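START domain-containing protein 10 (Homo sapiens, PDB 6SER) transfers phosphatidylcholine and phosphatidylethanolamine between membranes, preferring lipids with a palmitoyl or stearoyl chain at sn-1 and an unsaturated chain at sn-2. Local coordinates at residues S97-F103 and G115-R120. Sequence-based numbering, arbitrary orientation.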
ATOM      1  N   SER A  97     -10.655   2.432  -9.627  1.00 41.66           N
ATOM      2  CA  SER A  97     -11.185   3.436 -10.541  1.00 52.10           C
ATOM      3  C   SER A  97     -10.327   4.693 -10.624  1.00 43.79           C
ATOM      4  O   SER A  97     -10.578   5.530 -11.495  1.00 49.18           O
ATOM      5  CB  SER A  97     -12.607   3.808 -10.125  1.00 49.02           C
ATOM      6  OG  SER A  97     -12.663   4.026  -8.729  1.00 49.64           O
ATOM      7  N   ASN A  98      -9.318   4.838  -9.766  1.00 41.00           N
ATOM      8  CA  ASN A  98      -8.460   6.016  -9.797  1.00 45.23           C
ATOM      9  C   ASN A  98      -7.133   5.816 -10.528  1.00 44.53           C
ATOM     10  O   ASN A  98      -6.561   6.800 -11.008  1.00 42.71           O
ATOM     11  CB  ASN A  98      -8.177   6.490  -8.368  1.00 48.02           C
ATOM     12  CG  ASN A  98      -9.373   7.166  -7.740  1.00 54.94           C
ATOM     13  OD1 ASN A  98     -10.335   7.511  -8.427  1.00 48.30           O
ATOM     14  ND2 ASN A  98      -9.325   7.354  -6.428  1.00 50.65           N
ATOM     15  N   VAL A  99      -6.636   4.583 -10.641  1.00 36.50           N
ATOM     16  CA  VAL A  99      -5.288   4.359 -11.151  1.00 35.00           C
ATOM     17  C   VAL A  99      -5.190   4.774 -12.617  1.00 40.01           C
ATOM     18  O   VAL A  99      -6.090   4.510 -13.428  1.00 33.92           O
ATOM     19  CB  VAL A  99      -4.880   2.886 -10.957  1.00 31.28           C
ATOM     20  CG1 VAL A  99      -5.857   1.951 -11.670  1.00 32.53           C
ATOM     21  CG2 VAL A  99      -3.446   2.652 -11.456  1.00 22.87           C
ATOM     22  N   ILE A 100      -4.092   5.446 -12.964  1.00 30.65           N
ATOM     23  CA  ILE A 100      -3.799   5.793 -14.351  1.00 37.56           C
ATOM     24  C   ILE A 100      -2.887   4.712 -14.909  1.00 37.17           C
ATOM     25  O   ILE A 100      -3.219   4.020 -15.879  1.00 34.14           O
ATOM     26  CB  ILE A 100      -3.111   7.165 -14.481  1.00 30.83           C
ATOM     27  CG1 ILE A 100      -3.854   8.255 -13.712  1.00 38.01           C
ATOM     28  CG2 ILE A 100      -2.968   7.549 -15.955  1.00 30.49           C
ATOM     29  CD1 ILE A 100      -5.203   8.549 -14.262  1.00 54.61           C
ATOM     30  N   GLU A 101      -1.734   4.567 -14.273  1.00 30.84           N
ATOM     31  CA  GLU A 101      -0.655   3.695 -14.694  1.00 32.91           C
ATOM     32  C   GLU A 101      -0.103   3.038 -13.439  1.00 32.86           C
ATOM     33  O   GLU A 101       0.040   3.707 -12.410  1.00 32.85           O
ATOM     34  CB  GLU A 101       0.433   4.516 -15.398  1.00 23.62           C
ATOM     35  CG  GLU A 101       1.034   3.881 -16.610  1.00 45.41           C
ATOM     36  CD  GLU A 101       1.865   4.866 -17.412  1.00 57.97           C
ATOM     37  OE1 GLU A 101       1.900   6.067 -17.042  1.00 50.75           O
ATOM     38  OE2 GLU A 101       2.480   4.438 -18.414  1.00 60.33           O
ATOM     39  N   THR A 102       0.180   1.736 -13.499  1.00 28.54           N
ATOM     40  CA  THR A 102       0.893   1.097 -12.397  1.00 28.29           C
ATOM     41  C   THR A 102       1.648  -0.111 -12.931  1.00 29.88           C
ATOM     42  O   THR A 102       1.096  -0.901 -13.699  1.00 30.39           O
ATOM     43  CB  THR A 102      -0.055   0.690 -11.250  1.00 29.92           C
ATOM     44  OG1 THR A 102       0.707   0.121 -10.177  1.00 27.16           O
ATOM     45  CG2 THR A 102      -1.107  -0.340 -11.715  1.00 20.54           C
ATOM     46  N   PHE A 103       2.906  -0.248 -12.521  1.00 23.36           N
ATOM     47  CA  PHE A 103       3.751  -1.342 -12.987  1.00 25.77           C
ATOM     48  C   PHE A 103       4.985  -1.402 -12.109  1.00 29.61           C
ATOM     49  O   PHE A 103       5.397  -0.392 -11.535  1.00 25.30           O
ATOM     50  CB  PHE A 103       4.165  -1.150 -14.451  1.00 28.11           C
ATOM     51  CG  PHE A 103       4.764   0.197 -14.737  1.00 28.99           C
ATOM     52  CD1 PHE A 103       6.121   0.428 -14.559  1.00 29.07           C
ATOM     53  CD2 PHE A 103       3.959   1.245 -15.178  1.00 36.96           C
ATOM     54  CE1 PHE A 103       6.670   1.688 -14.820  1.00 32.31           C
ATOM     55  CE2 PHE A 103       4.495   2.496 -15.450  1.00 33.73           C
ATOM     56  CZ  PHE A 103       5.856   2.720 -15.269  1.00 35.53           C
ATOM     57  N   GLY A 115       8.421  -0.058  -7.736  1.00 24.12           N
ATOM     58  CA  GLY A 115       7.300   0.073  -8.643  1.00 26.43           C
ATOM     59  C   GLY A 115       6.758   1.484  -8.704  1.00 28.09           C
ATOM     60  O   GLY A 115       7.163   2.383  -7.951  1.00 20.53           O
ATOM     61  N   TYR A 116       5.806   1.656  -9.627  1.00 24.13           N
ATOM     62  CA  TYR A 116       5.272   2.944 -10.022  1.00 26.18           C
ATOM     63  C   TYR A 116       3.759   2.890  -9.959  1.00 26.82           C
ATOM     64  O   TYR A 116       3.154   1.879 -10.320  1.00 31.50           O
ATOM     65  CB  TYR A 116       5.700   3.309 -11.449  1.00 26.18           C
ATOM     66  CG  TYR A 116       5.140   4.626 -11.908  1.00 27.27           C
ATOM     67  CD1 TYR A 116       5.777   5.825 -11.579  1.00 26.03           C
ATOM     68  CD2 TYR A 116       3.983   4.684 -12.661  1.00 29.26           C
ATOM     69  CE1 TYR A 116       5.278   7.037 -11.984  1.00 29.91           C
ATOM     70  CE2 TYR A 116       3.486   5.889 -13.079  1.00 30.20           C
ATOM     71  CZ  TYR A 116       4.132   7.068 -12.728  1.00 32.87           C
ATOM     72  OH  TYR A 116       3.633   8.282 -13.128  1.00 25.74           O
ATOM     73  N   TYR A 117       3.148   3.991  -9.520  1.00 26.44           N
ATOM     74  CA  TYR A 117       1.689   4.065  -9.425  1.00 21.88           C
ATOM     75  C   TYR A 117       1.225   5.506  -9.611  1.00 27.88           C
ATOM     76  O   TYR A 117       1.674   6.394  -8.877  1.00 28.72           O
ATOM     77  CB  TYR A 117       1.225   3.516  -8.077  1.00 23.50           C
ATOM     78  CG  TYR A 117      -0.270   3.609  -7.840  1.00 29.87           C
ATOM     79  CD1 TYR A 117      -1.115   2.558  -8.187  1.00 27.34           C
ATOM     80  CD2 TYR A 117      -0.836   4.737  -7.239  1.00 29.86           C
ATOM     81  CE1 TYR A 117      -2.480   2.625  -7.954  1.00 31.09           C
ATOM     82  CE2 TYR A 117      -2.204   4.812  -7.008  1.00 33.97           C
ATOM     83  CZ  TYR A 117      -3.020   3.752  -7.372  1.00 38.03           C
ATOM     84  OH  TYR A 117      -4.379   3.818  -7.156  1.00 33.63           O
ATOM     85  N   SER A 118       0.303   5.723 -10.555  1.00 27.96           N
ATOM     86  CA  SER A 118      -0.314   7.011 -10.863  1.00 31.11           C
ATOM     87  C   SER A 118      -1.809   6.954 -10.600  1.00 32.94           C
ATOM     88  O   SER A 118      -2.456   5.940 -10.876  1.00 33.19           O
ATOM     89  CB  SER A 118      -0.156   7.390 -12.338  1.00 29.24           C
ATOM     90  OG  SER A 118       1.181   7.410 -12.749  1.00 65.20           O
ATOM     91  N   TRP A 119      -2.379   8.070 -10.142  1.00 31.52           N
ATOM     92  CA  TRP A 119      -3.824   8.105  -9.967  1.00 36.96           C
ATOM     93  C   TRP A 119      -4.356   9.511 -10.205  1.00 36.87           C
ATOM     94  O   TRP A 119      -3.621  10.498 -10.109  1.00 32.95           O
ATOM     95  CB  TRP A 119      -4.237   7.570  -8.586  1.00 27.25           C
ATOM     96  CG  TRP A 119      -3.962   8.426  -7.378  1.00 30.42           C
ATOM     97  CD1 TRP A 119      -4.877   9.171  -6.698  1.00 32.89           C
ATOM     98  CD2 TRP A 119      -2.715   8.581  -6.668  1.00 31.72           C
ATOM     99  NE1 TRP A 119      -4.280   9.797  -5.628  1.00 25.48           N
ATOM    100  CE2 TRP A 119      -2.959   9.448  -5.581  1.00 27.13           C
ATOM    101  CE3 TRP A 119      -1.423   8.077  -6.847  1.00 33.50           C
ATOM    102  CZ2 TRP A 119      -1.963   9.819  -4.679  1.00 28.46           C
ATOM    103  CZ3 TRP A 119      -0.434   8.448  -5.945  1.00 30.03           C
ATOM    104  CH2 TRP A 119      -0.709   9.313  -4.878  1.00 31.93           C
ATOM    105  N   ARG A 120      -5.637   9.588 -10.541  1.00 34.11           N
ATOM    106  CA  ARG A 120      -6.213  10.875 -10.887  1.00 45.47           C
ATOM    107  C   ARG A 120      -6.885  11.503  -9.671  1.00 47.27           C
ATOM    108  O   ARG A 120      -7.290  10.820  -8.728  1.00 38.42           O
ATOM    109  CB  ARG A 120      -7.198  10.736 -12.050  1.00 44.44           C
ATOM    110  CG  ARG A 120      -8.216   9.642 -11.875  1.00 52.06           C
ATOM    111  CD  ARG A 120      -9.111   9.532 -13.104  1.00 60.30           C
ATOM    112  NE  ARG A 120      -8.443   8.838 -14.198  1.00 68.51           N
ATOM    113  CZ  ARG A 120      -8.501   7.524 -14.390  1.00 60.68           C
ATOM    114  NH1 ARG A 120      -9.205   6.760 -13.561  1.00 56.40           N
ATOM    115  NH2 ARG A 120      -7.854   6.977 -15.410  1.00 49.74           N
TER
HETATM  116  O   HOH W   1       1.269   8.323 -15.183  1.00 35.85           O
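Phe103 and Tyr116 form an antiparallel hydrogen-bonded pair: Tyr116 N donates to Phe103 O at 2.8 Å, and Phe103 N returns a bond to Tyr116 O. Further along, Ser118 uses both backbone polar atoms. Its N donates to Glu101 O, and Ser118 O accepts Ile100 N at 2.7 Å. That second bond is nearly straight (169°), but the donor stands above the carbonyl plane. Ile100 and Glu101 thus both lie opposite Ser118; this beta bulge shifts the register by one between Val99 and Thr102. Beyond it, Arg120 N bonds Asn98 O. One water bridges Glu101 OE1 and Ser118 OG.

The bent Arg120 chain folds back over 97-100. Its guanidinium lays one face on Ile100 CD1, which lies 3.3 Å from Arg120 NE, while NH1 meets Ser97 O at the edge. The Phe103 ring takes Tyr116 CB over one face, 4.0 Å from the ring centroid, in a CH-pi contact. The two rings are near parallel (26°) but slid apart. The Tyr116 hydroxyl is hydrogen-bonded to Asp129 of strand 127-139.

On the sheet face opposite Phe103 and Tyr116, the Tyr117 ring lies along 99-102, with CG anti to the backbone N (chi1 177°). Thr102 OG1 sits at the ring edge, and Val99 CG2 touches Tyr117 CE1 at 3.6 Å. Asp96 holds the Tyr117 hydroxyl. Helix 89-95 packs against Val99, Thr102 and Tyr117, and strand 127-139 pairs with the far edge of 115-119. The arrangement is a bulged antiparallel beta hairpin within the curved sheet of the helix-grip START fold.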